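Local structure of sulfotransferase (Alicyclobacillus acidocaldarius subsp. acidocaldarius, 3RNL) at residues Pro32-Ala42 against Leu76-Gly87; Gly20-Leu28 against Phe191-Cys202. The protein probably transfers sulfo groups to an acceptor, has a fold of the P-loop NTPase type, and binds magnesium. All coordinates share one frame; numbering follows the deposited sequence.

Contact 1: Pro32-Ala42 against Leu76-Gly87; sequences PDIYIPPKKEA and LFDGVRGERAVG. With MG (magnesium ion), chain B.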
loop_
_atom_site.group_PDB
_atom_site.type_symbol
_atom_site.label_atom_id
_atom_site.label_comp_id
_atom_site.label_asym_id
_atom_site.label_seq_id
_atom_site.Cartn_x
_atom_site.Cartn_y
_atom_site.Cartn_z
ATOM N N PRO A 32 -19.519 11.596 0.468
ATOM C CA PRO A 32 -20.697 11.135 1.222
ATOM C C PRO A 32 -21.114 9.685 0.917
ATOM O O PRO A 32 -21.817 9.083 1.728
ATOM C CB PRO A 32 -21.803 12.126 0.796
ATOM C CG PRO A 32 -21.337 12.682 -0.521
ATOM C CD PRO A 32 -19.827 12.728 -0.428
ATOM N N ASP A 33 -20.712 9.157 -0.241
ATOM C CA ASP A 33 -21.038 7.792 -0.656
ATOM C C ASP A 33 -19.935 6.760 -0.371
ATOM O O ASP A 33 -20.007 5.639 -0.854
ATOM C CB ASP A 33 -21.453 7.755 -2.127
ATOM C CG ASP A 33 -22.580 6.771 -2.399
ATOM O OD1 ASP A 33 -23.147 6.188 -1.440
ATOM O OD2 ASP A 33 -22.907 6.597 -3.590
ATOM N N ILE A 34 -18.878 7.170 0.327
ATOM C CA ILE A 34 -17.777 6.252 0.641
ATOM C C ILE A 34 -17.550 6.178 2.145
ATOM O O ILE A 34 -17.466 7.213 2.809
ATOM C CB ILE A 34 -16.470 6.742 -0.004
ATOM C CG1 ILE A 34 -16.629 6.835 -1.523
ATOM C CG2 ILE A 34 -15.294 5.816 0.360
ATOM C CD1 ILE A 34 -15.377 7.377 -2.226
ATOM N N TYR A 35 -17.433 4.967 2.689
ATOM C CA TYR A 35 -17.080 4.805 4.101
ATOM C C TYR A 35 -15.793 4.011 4.236
ATOM O O TYR A 35 -15.659 2.956 3.631
ATOM C CB TYR A 35 -18.171 4.067 4.886
ATOM C CG TYR A 35 -17.809 3.960 6.351
ATOM C CD1 TYR A 35 -18.108 5.001 7.227
ATOM C CD2 TYR A 35 -17.139 2.850 6.852
ATOM C CE1 TYR A 35 -17.768 4.937 8.563
ATOM C CE2 TYR A 35 -16.796 2.777 8.202
ATOM C CZ TYR A 35 -17.113 3.827 9.044
ATOM O OH TYR A 35 -16.770 3.791 10.376
ATOM N N ILE A 36 -14.813 4.588 4.917
ATOM C CA ILE A 36 -13.597 3.901 5.342
ATOM C C ILE A 36 -13.444 3.978 6.859
ATOM O O ILE A 36 -13.506 5.084 7.403
ATOM C CB ILE A 36 -12.345 4.435 4.637
ATOM C CG1 ILE A 36 -12.504 4.307 3.120
ATOM C CG2 ILE A 36 -11.119 3.654 5.107
ATOM C CD1 ILE A 36 -11.391 4.996 2.366
ATOM N N PRO A 37 -13.358 2.836 7.559
ATOM C CA PRO A 37 -13.256 2.938 9.021
ATOM C C PRO A 37 -11.989 3.649 9.486
ATOM O O PRO A 37 -11.013 3.701 8.751
ATOM C CB PRO A 37 -13.237 1.472 9.486
ATOM C CG PRO A 37 -12.809 0.690 8.308
ATOM C CD PRO A 37 -13.299 1.441 7.089
ATOM N N PRO A 38 -12.017 4.218 10.705
ATOM C CA PRO A 38 -10.832 4.910 11.231
ATOM C C PRO A 38 -9.639 3.970 11.465
ATOM O O PRO A 38 -8.518 4.433 11.663
ATOM C CB PRO A 38 -11.336 5.577 12.528
ATOM C CG PRO A 38 -12.606 4.847 12.887
ATOM C CD PRO A 38 -13.194 4.349 11.581
ATOM N N LYS A 39 -9.880 2.665 11.450
ATOM C CA LYS A 39 -8.814 1.681 11.638
ATOM C C LYS A 39 -8.023 1.449 10.356
ATOM O O LYS A 39 -8.588 1.049 9.345
ATOM C CB LYS A 39 -9.415 0.352 12.105
ATOM C CG LYS A 39 -8.417 -0.792 12.219
ATOM C CD LYS A 39 -7.418 -0.520 13.315
ATOM C CE LYS A 39 -6.440 -1.677 13.419
ATOM N NZ LYS A 39 -5.535 -1.466 14.584
ATOM N N LYS A 40 -6.710 1.675 10.419
ATOM C CA LYS A 40 -5.811 1.360 9.315
ATOM C C LYS A 40 -4.883 0.228 9.755
ATOM O O LYS A 40 -4.659 0.032 10.960
ATOM C CB LYS A 40 -4.949 2.569 8.957
ATOM C CG LYS A 40 -5.669 3.912 9.038
ATOM C CD LYS A 40 -6.877 3.955 8.106
ATOM C CE LYS A 40 -7.565 5.320 8.161
ATOM N NZ LYS A 40 -8.925 5.281 7.569
ATOM N N GLU A 41 -4.351 -0.498 8.776
ATOM C CA GLU A 41 -3.355 -1.542 9.013
ATOM C C GLU A 41 -3.896 -2.740 9.792
ATOM O O GLU A 41 -3.125 -3.453 10.443
ATOM C CB GLU A 41 -2.140 -0.976 9.772
ATOM C CG GLU A 41 -1.502 0.243 9.131
ATOM C CD GLU A 41 -0.839 -0.102 7.824
ATOM O OE1 GLU A 41 -1.544 -0.146 6.804
ATOM O OE2 GLU A 41 0.386 -0.359 7.817
ATOM N N ALA A 42 -5.198 -2.996 9.702
ATOM C CA ALA A 42 -5.733 -4.220 10.292
ATOM C C ALA A 42 -5.018 -5.467 9.764
ATOM O O ALA A 42 -4.761 -6.411 10.520
ATOM C CB ALA A 42 -7.260 -4.322 10.045
ATOM N N LEU A 76 -15.414 -3.575 12.275
ATOM C CA LEU A 76 -14.827 -2.326 11.773
ATOM C C LEU A 76 -15.837 -1.543 10.951
ATOM O O LEU A 76 -15.702 -0.332 10.764
ATOM C CB LEU A 76 -13.625 -2.617 10.881
ATOM C CG LEU A 76 -12.412 -3.180 11.605
ATOM C CD1 LEU A 76 -11.244 -3.306 10.615
ATOM C CD2 LEU A 76 -12.034 -2.289 12.802
ATOM N N PHE A 77 -16.810 -2.259 10.401
ATOM C CA PHE A 77 -17.763 -1.658 9.473
ATOM C C PHE A 77 -19.070 -1.231 10.125
ATOM O O PHE A 77 -20.016 -0.837 9.444
ATOM C CB PHE A 77 -17.927 -2.558 8.248
ATOM C CG PHE A 77 -16.606 -2.912 7.635
ATOM C CD1 PHE A 77 -15.936 -1.993 6.833
ATOM C CD2 PHE A 77 -15.975 -4.105 7.952
ATOM C CE1 PHE A 77 -14.689 -2.279 6.315
ATOM C CE2 PHE A 77 -14.726 -4.404 7.429
ATOM C CZ PHE A 77 -14.079 -3.486 6.608
ATOM N N ASP A 78 -19.128 -1.345 11.449
ATOM C CA ASP A 78 -20.353 -0.987 12.172
ATOM C C ASP A 78 -20.823 0.450 11.901
ATOM O O ASP A 78 -22.010 0.744 11.998
ATOM C CB ASP A 78 -20.179 -1.210 13.680
ATOM C CG ASP A 78 -20.272 -2.680 14.068
ATOM O OD1 ASP A 78 -20.682 -3.508 13.220
ATOM O OD2 ASP A 78 -19.943 -3.009 15.228
ATOM N N GLY A 79 -19.892 1.338 11.558
ATOM C CA GLY A 79 -20.225 2.734 11.331
ATOM C C GLY A 79 -20.788 3.068 9.959
ATOM O O GLY A 79 -21.199 4.206 9.714
ATOM N N VAL A 80 -20.804 2.091 9.053
ATOM C CA VAL A 80 -21.408 2.311 7.742
ATOM C C VAL A 80 -22.888 2.651 7.879
ATOM O O VAL A 80 -23.613 1.984 8.623
ATOM C CB VAL A 80 -21.316 1.040 6.858
ATOM C CG1 VAL A 80 -22.152 1.211 5.584
ATOM C CG2 VAL A 80 -19.869 0.707 6.517
ATOM N N ARG A 81 -23.356 3.656 7.147
ATOM C CA ARG A 81 -24.789 3.891 7.118
ATOM C C ARG A 81 -25.371 3.666 5.722
ATOM O O ARG A 81 -25.820 2.563 5.413
ATOM C CB ARG A 81 -25.082 5.312 7.596
ATOM C CG ARG A 81 -24.729 5.546 9.061
ATOM C CD ARG A 81 -25.592 4.672 9.969
ATOM N NE ARG A 81 -25.243 4.805 11.381
ATOM C CZ ARG A 81 -24.451 3.962 12.039
ATOM N NH1 ARG A 81 -24.191 4.164 13.325
ATOM N NH2 ARG A 81 -23.923 2.915 11.415
ATOM N N GLY A 82 -25.271 4.667 4.854
ATOM C CA GLY A 82 -25.833 4.570 3.516
ATOM C C GLY A 82 -24.840 4.430 2.373
ATOM O O GLY A 82 -25.236 4.276 1.212
ATOM N N GLU A 83 -23.550 4.468 2.690
ATOM C CA GLU A 83 -22.508 4.491 1.663
ATOM C C GLU A 83 -22.505 3.275 0.741
ATOM O O GLU A 83 -22.579 2.135 1.200
ATOM C CB GLU A 83 -21.121 4.639 2.299
ATOM C CG GLU A 83 -20.940 5.918 3.111
ATOM C CD GLU A 83 -21.339 5.762 4.571
ATOM O OE1 GLU A 83 -21.929 4.721 4.925
ATOM O OE2 GLU A 83 -21.055 6.685 5.364
ATOM N N ARG A 84 -22.387 3.531 -0.560
ATOM C CA ARG A 84 -22.333 2.467 -1.559
ATOM C C ARG A 84 -20.961 1.810 -1.604
ATOM O O ARG A 84 -20.857 0.602 -1.814
ATOM C CB ARG A 84 -22.702 3.002 -2.950
ATOM C CG ARG A 84 -24.197 3.219 -3.149
ATOM C CD ARG A 84 -24.498 3.757 -4.546
ATOM N NE ARG A 84 -23.806 3.005 -5.590
ATOM C CZ ARG A 84 -24.346 2.009 -6.287
ATOM N NH1 ARG A 84 -25.600 1.637 -6.063
ATOM N NH2 ARG A 84 -23.632 1.389 -7.216
ATOM N N ALA A 85 -19.914 2.610 -1.406
ATOM C CA ALA A 85 -18.544 2.114 -1.448
ATOM C C ALA A 85 -17.994 2.050 -0.029
ATOM O O ALA A 85 -18.007 3.052 0.684
ATOM C CB ALA A 85 -17.671 3.025 -2.304
ATOM N N VAL A 86 -17.515 0.874 0.371
ATOM C CA VAL A 86 -17.048 0.644 1.733
ATOM C C VAL A 86 -15.669 0.018 1.646
ATOM O O VAL A 86 -15.501 -1.050 1.060
ATOM C CB VAL A 86 -18.018 -0.310 2.507
ATOM C CG1 VAL A 86 -17.474 -0.614 3.914
ATOM C CG2 VAL A 86 -19.406 0.320 2.622
ATOM N N GLY A 87 -14.678 0.605 2.307
ATOM C CA GLY A 87 -13.337 0.131 2.029
ATOM C C GLY A 87 -12.462 0.054 3.247
ATOM O O GLY A 87 -12.850 0.458 4.333
HETATM MG MG MG B . -17.776 9.403 3.588
HETATM O O HOH W 1 -20.178 8.967 4.289
HETATM O O HOH W 2 -16.974 1.674 11.706
HETATM O O HOH W 3 -17.525 8.792 6.093
HETATM O O HOH W 4 -18.495 11.737 4.288
#
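Tyr35 lies over the turn Phe77-Val80 while its backbone pairs with Ala85 and Gly87. With CG anti to the backbone N (chi1 -178°), the ring is carried out over this turn. Tyr35 CB rests 3.6 Å from Glu83 CD, in the conformer of Glu83 described here. Further out, CD2 meets the methyl CG2 of Val80 at 3.5 Å, and across the ring, on the same face, CE1 comes within 3.7 Å of Gly79 O. The backbone of Gly79 and Val80 covers this ring face; glycine suits this place, since no side chain stands between its CA and the phenol oxygen. At the tip, Tyr35 OH shares a water with Leu76 O, to which the water donates, and with Gly79 N, from which it accepts.

The backbones run as parallel strands at one margin of the central sheet of the alpha/beta sandwich. Ala85 N donates to Asp33 O, Tyr35 N to Ala85 O and Gly87 N to Tyr35 O, at 2.8 to 3.1 Å. Pairing ends at Pro37, which has no N-H to offer: its CD sits 3.0 Å from Gly87 O, a buried carbonyl oxygen without a hydrogen-bond partner in the model. On the opposite sheet face from Tyr35, Ile34 and Ala85 bring apolar groups together against Phe11.

The carbonyl of Ile34 turns away from the pairing to bind magnesium, its oxygen 2.4 Å from the metal. Ser29 O, His31 O and three waters complete the shell; one of these waters also donates to Pro32 O and, in the conformer given, to Glu83 OE2, whose carboxylate, if charged, would suit a place near the cation. Beyond the strands, Leu76 lays CD2 against the aliphatic base of Lys39, whose amine continues to Tyr65 O.

Contact 2: Gly20-Leu28 against Phe191-Cys202; sequences GTSSLDRYL and FARDPVQVVRDC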
loop_
_atom_site.group_PDB
_atom_site.type_symbol
_atom_site.label_atom_id
_atom_site.label_comp_id
_atom_site.label_asym_id
_atom_site.label_seq_id
_atom_site.Cartn_x
_atom_site.Cartn_y
_atom_site.Cartn_z
ATOM N N GLY A 20 1.740 7.134 -0.105
ATOM C CA GLY A 20 0.775 8.219 -0.020
ATOM C C GLY A 20 -0.672 7.779 0.108
ATOM O O GLY A 20 -1.590 8.595 -0.040
ATOM N N THR A 21 -0.897 6.497 0.388
ATOM C CA THR A 21 -2.273 6.011 0.524
ATOM C C THR A 21 -2.989 6.633 1.712
ATOM O O THR A 21 -4.218 6.660 1.753
ATOM C CB THR A 21 -2.362 4.480 0.631
ATOM O OG1 THR A 21 -1.648 4.040 1.788
ATOM C CG2 THR A 21 -1.786 3.821 -0.623
ATOM N N SER A 22 -2.227 7.119 2.686
ATOM C CA SER A 22 -2.841 7.747 3.847
ATOM C C SER A 22 -3.673 8.970 3.445
ATOM O O SER A 22 -4.802 9.155 3.924
ATOM C CB SER A 22 -1.778 8.128 4.884
ATOM O OG SER A 22 -2.373 8.815 5.965
ATOM N N SER A 23 -3.125 9.805 2.568
ATOM C CA SER A 23 -3.865 10.967 2.094
ATOM C C SER A 23 -5.034 10.534 1.213
ATOM O O SER A 23 -6.145 11.053 1.334
ATOM C CB SER A 23 -2.945 11.931 1.339
ATOM O OG SER A 23 -1.983 12.473 2.221
ATOM N N LEU A 24 -4.791 9.565 0.338
ATOM C CA LEU A 24 -5.853 9.093 -0.542
ATOM C C LEU A 24 -7.050 8.612 0.282
ATOM O O LEU A 24 -8.207 8.941 -0.004
ATOM C CB LEU A 24 -5.339 7.967 -1.442
ATOM C CG LEU A 24 -6.389 7.348 -2.365
ATOM C CD1 LEU A 24 -6.875 8.397 -3.355
ATOM C CD2 LEU A 24 -5.803 6.138 -3.093
ATOM N N ASP A 25 -6.767 7.802 1.298
ATOM C CA ASP A 25 -7.802 7.319 2.211
ATOM C C ASP A 25 -8.569 8.502 2.835
ATOM O O ASP A 25 -9.798 8.518 2.848
ATOM C CB ASP A 25 -7.140 6.427 3.278
ATOM C CG ASP A 25 -8.080 6.021 4.411
ATOM O OD1 ASP A 25 -9.073 6.731 4.676
ATOM O OD2 ASP A 25 -7.796 4.986 5.067
ATOM N N ARG A 26 -7.838 9.488 3.346
ATOM C CA ARG A 26 -8.466 10.657 3.955
ATOM C C ARG A 26 -9.406 11.376 2.979
ATOM O O ARG A 26 -10.543 11.727 3.322
ATOM C CB ARG A 26 -7.385 11.607 4.489
ATOM C CG ARG A 26 -7.914 12.879 5.131
ATOM C CD ARG A 26 -6.866 13.473 6.076
ATOM N NE ARG A 26 -5.522 13.390 5.508
ATOM C CZ ARG A 26 -4.979 14.326 4.736
ATOM N NH1 ARG A 26 -5.668 15.424 4.450
ATOM N NH2 ARG A 26 -3.746 14.168 4.257
ATOM N N TYR A 27 -8.936 11.589 1.756
ATOM C CA TYR A 27 -9.754 12.267 0.753
ATOM C C TYR A 27 -11.000 11.471 0.347
ATOM O O TYR A 27 -12.082 12.039 0.209
ATOM C CB TYR A 27 -8.929 12.591 -0.486
ATOM C CG TYR A 27 -7.747 13.482 -0.214
ATOM C CD1 TYR A 27 -7.739 14.351 0.875
ATOM C CD2 TYR A 27 -6.637 13.456 -1.043
ATOM C CE1 TYR A 27 -6.643 15.169 1.127
ATOM C CE2 TYR A 27 -5.539 14.270 -0.799
ATOM C CZ TYR A 27 -5.554 15.125 0.288
ATOM O OH TYR A 27 -4.468 15.936 0.523
ATOM N N LEU A 28 -10.846 10.169 0.114
ATOM C CA LEU A 28 -11.996 9.357 -0.281
ATOM C C LEU A 28 -13.041 9.290 0.825
ATOM O O LEU A 28 -14.247 9.302 0.554
ATOM C CB LEU A 28 -11.557 7.946 -0.673
ATOM C CG LEU A 28 -10.800 7.889 -1.997
ATOM C CD1 LEU A 28 -10.222 6.492 -2.208
ATOM C CD2 LEU A 28 -11.690 8.277 -3.170
ATOM N N PHE A 191 -0.742 11.733 -8.270
ATOM C CA PHE A 191 -1.556 12.094 -7.116
ATOM C C PHE A 191 -1.032 13.374 -6.471
ATOM O O PHE A 191 -1.807 14.224 -6.029
ATOM C CB PHE A 191 -1.581 10.926 -6.118
ATOM C CG PHE A 191 -2.350 11.206 -4.850
ATOM C CD1 PHE A 191 -3.722 11.390 -4.876
ATOM C CD2 PHE A 191 -1.695 11.245 -3.624
ATOM C CE1 PHE A 191 -4.435 11.627 -3.707
ATOM C CE2 PHE A 191 -2.393 11.481 -2.456
ATOM C CZ PHE A 191 -3.773 11.670 -2.495
ATOM N N ALA A 192 0.289 13.526 -6.429
ATOM C CA ALA A 192 0.885 14.701 -5.800
ATOM C C ALA A 192 0.592 15.947 -6.627
ATOM O O ALA A 192 0.334 17.025 -6.090
ATOM C CB ALA A 192 2.389 14.511 -5.630
ATOM N N ARG A 193 0.627 15.785 -7.942
ATOM C CA ARG A 193 0.406 16.894 -8.859
ATOM C C ARG A 193 -1.050 17.368 -8.863
ATOM O O ARG A 193 -1.318 18.568 -8.837
ATOM C CB ARG A 193 0.854 16.490 -10.268
ATOM C CG ARG A 193 0.271 17.324 -11.395
ATOM C CD ARG A 193 1.065 17.129 -12.679
ATOM N NE ARG A 193 1.515 15.749 -12.845
ATOM C CZ ARG A 193 0.861 14.827 -13.546
ATOM N NH1 ARG A 193 1.348 13.594 -13.642
ATOM N NH2 ARG A 193 -0.278 15.136 -14.152
ATOM N N ASP A 194 -1.990 16.427 -8.906
ATOM C CA ASP A 194 -3.402 16.779 -9.010
ATOM C C ASP A 194 -4.263 15.830 -8.185
ATOM O O ASP A 194 -4.932 14.967 -8.749
ATOM C CB ASP A 194 -3.827 16.710 -10.474
ATOM C CG ASP A 194 -5.137 17.413 -10.741
ATOM O OD1 ASP A 194 -5.931 17.620 -9.790
ATOM O OD2 ASP A 194 -5.373 17.754 -11.918
ATOM N N PRO A 195 -4.232 15.969 -6.850
ATOM C CA PRO A 195 -4.982 15.030 -6.007
ATOM C C PRO A 195 -6.481 15.050 -6.281
ATOM O O PRO A 195 -7.123 14.004 -6.175
ATOM C CB PRO A 195 -4.688 15.522 -4.577
ATOM C CG PRO A 195 -4.119 16.915 -4.743
ATOM C CD PRO A 195 -3.401 16.887 -6.050
ATOM N N VAL A 196 -7.042 16.212 -6.616
ATOM C CA VAL A 196 -8.478 16.258 -6.880
ATOM C C VAL A 196 -8.830 15.384 -8.081
ATOM O O VAL A 196 -9.806 14.635 -8.046
ATOM C CB VAL A 196 -8.995 17.699 -7.099
ATOM C CG1 VAL A 196 -10.433 17.670 -7.584
ATOM C CG2 VAL A 196 -8.876 18.501 -5.805
ATOM N N GLN A 197 -8.027 15.463 -9.139
ATOM C CA GLN A 197 -8.308 14.670 -10.334
ATOM C C GLN A 197 -8.192 13.184 -10.026
ATOM O O GLN A 197 -9.023 12.372 -10.452
ATOM C CB GLN A 197 -7.348 15.027 -11.470
ATOM C CG GLN A 197 -7.650 14.273 -12.757
ATOM C CD GLN A 197 -9.012 14.637 -13.313
ATOM O OE1 GLN A 197 -9.280 15.801 -13.596
ATOM N NE2 GLN A 197 -9.889 13.649 -13.438
ATOM N N VAL A 198 -7.142 12.817 -9.298
ATOM C CA VAL A 198 -6.944 11.410 -8.965
ATOM C C VAL A 198 -8.073 10.896 -8.077
ATOM O O VAL A 198 -8.599 9.808 -8.292
ATOM C CB VAL A 198 -5.574 11.159 -8.302
ATOM C CG1 VAL A 198 -5.480 9.708 -7.798
ATOM C CG2 VAL A 198 -4.455 11.461 -9.288
ATOM N N VAL A 199 -8.468 11.678 -7.078
ATOM C CA VAL A 199 -9.599 11.280 -6.248
ATOM C C VAL A 199 -10.880 11.107 -7.073
ATOM O O VAL A 199 -11.624 10.147 -6.887
ATOM C CB VAL A 199 -9.830 12.292 -5.115
ATOM C CG1 VAL A 199 -11.182 12.064 -4.455
ATOM C CG2 VAL A 199 -8.678 12.179 -4.100
ATOM N N ARG A 200 -11.145 12.041 -7.985
ATOM C CA ARG A 200 -12.323 11.907 -8.841
ATOM C C ARG A 200 -12.260 10.669 -9.744
ATOM O O ARG A 200 -13.284 10.034 -9.996
ATOM C CB ARG A 200 -12.519 13.167 -9.687
ATOM C CG ARG A 200 -13.026 14.332 -8.876
ATOM C CD ARG A 200 -12.957 15.615 -9.697
ATOM N NE ARG A 200 -13.784 16.663 -9.125
ATOM C CZ ARG A 200 -13.862 17.895 -9.618
ATOM N NH1 ARG A 200 -13.145 18.230 -10.683
ATOM N NH2 ARG A 200 -14.655 18.792 -9.047
ATOM N N ASP A 201 -11.069 10.345 -10.243
ATOM C CA ASP A 201 -10.876 9.110 -11.017
ATOM C C ASP A 201 -11.222 7.891 -10.157
ATOM O O ASP A 201 -11.843 6.930 -10.636
ATOM C CB ASP A 201 -9.425 8.968 -11.492
ATOM C CG ASP A 201 -9.024 10.006 -12.530
ATOM O OD1 ASP A 201 -9.909 10.648 -13.138
ATOM O OD2 ASP A 201 -7.795 10.171 -12.745
ATOM N N CYS A 202 -10.824 7.921 -8.887
ATOM C CA CYS A 202 -11.150 6.804 -7.989
ATOM C C CYS A 202 -12.646 6.718 -7.758
ATOM O O CYS A 202 -13.199 5.632 -7.654
ATOM C CB CYS A 202 -10.439 6.922 -6.640
ATOM S SG CYS A 202 -8.662 6.715 -6.753
#
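The carbonyl oxygen of Gly20 accepts weak hydrogen bonds from Ser23 N and Leu24 N, and Phe191 CE2 approaches it at 3.8 Å. Gly20 is the N-cap of helix 21-28, and its positive phi suits glycine. It belongs to a stretch consistent with the phosphosulfate-binding loop of sulfotransferases, the counterpart of a P-loop, with the helix following directly.

Phe191 extends from helix 188-193 with CG anti to its backbone N (chi1 178°), which pushes the ring between Ser23, Leu24 and Tyr27. Ser23 CB lies at its edge; a small residue there lets the ring come close to the helix backbone. Tyr27 and Phe191 meet rim to rim, CE2 of Tyr27 being 3.6 Å from CZ of Phe191; the planes are 45° apart and neither ring lies over the other's face.

Toward the C-terminal ends of the segments, helix 195-202 crosses helix 21-28 at -66°, with the axes 10.4 Å apart. Val199 fits its branches to two neighbours: CG2 touches Tyr27 CB at 3.6 Å, while CG1 faces Leu28 CD2. That same leucine methyl lies 3.9 Å from Cys202 CB, and Leu24 CD1 faces Cys202 SG.

No hydrogen bond joins the two segments: this is apolar packing between helices that share a face of the sheet, where Leu24 and Cys202 also rest on Ile186, and it depends on fit and burial rather than on directional bonds.

In the fold
Along the chain, contact 1 is nested inside the loop closed by contact 2, and their centres lie about 17 Å apart. Helix 21-29 leads through a short loop into strand 34-35, an outermost strand of the five-stranded parallel sheet, ordered 34-35, 85-89, 11-13, 111-116, 183-187. Contact 1 builds that margin; contact 2 packs helices over strands 111-116 and 183-187, toward the other margin. The two touch where Lys40 NZ forms a salt bridge with Asp25 OD2 (2.8 Å) and where Ile34 and Ile36 pack on Leu28. The magnesium site, formed by Ser29, His31 and Ile34, spans the end of helix 21-29, the loop and strand 34-35, beside contact 1.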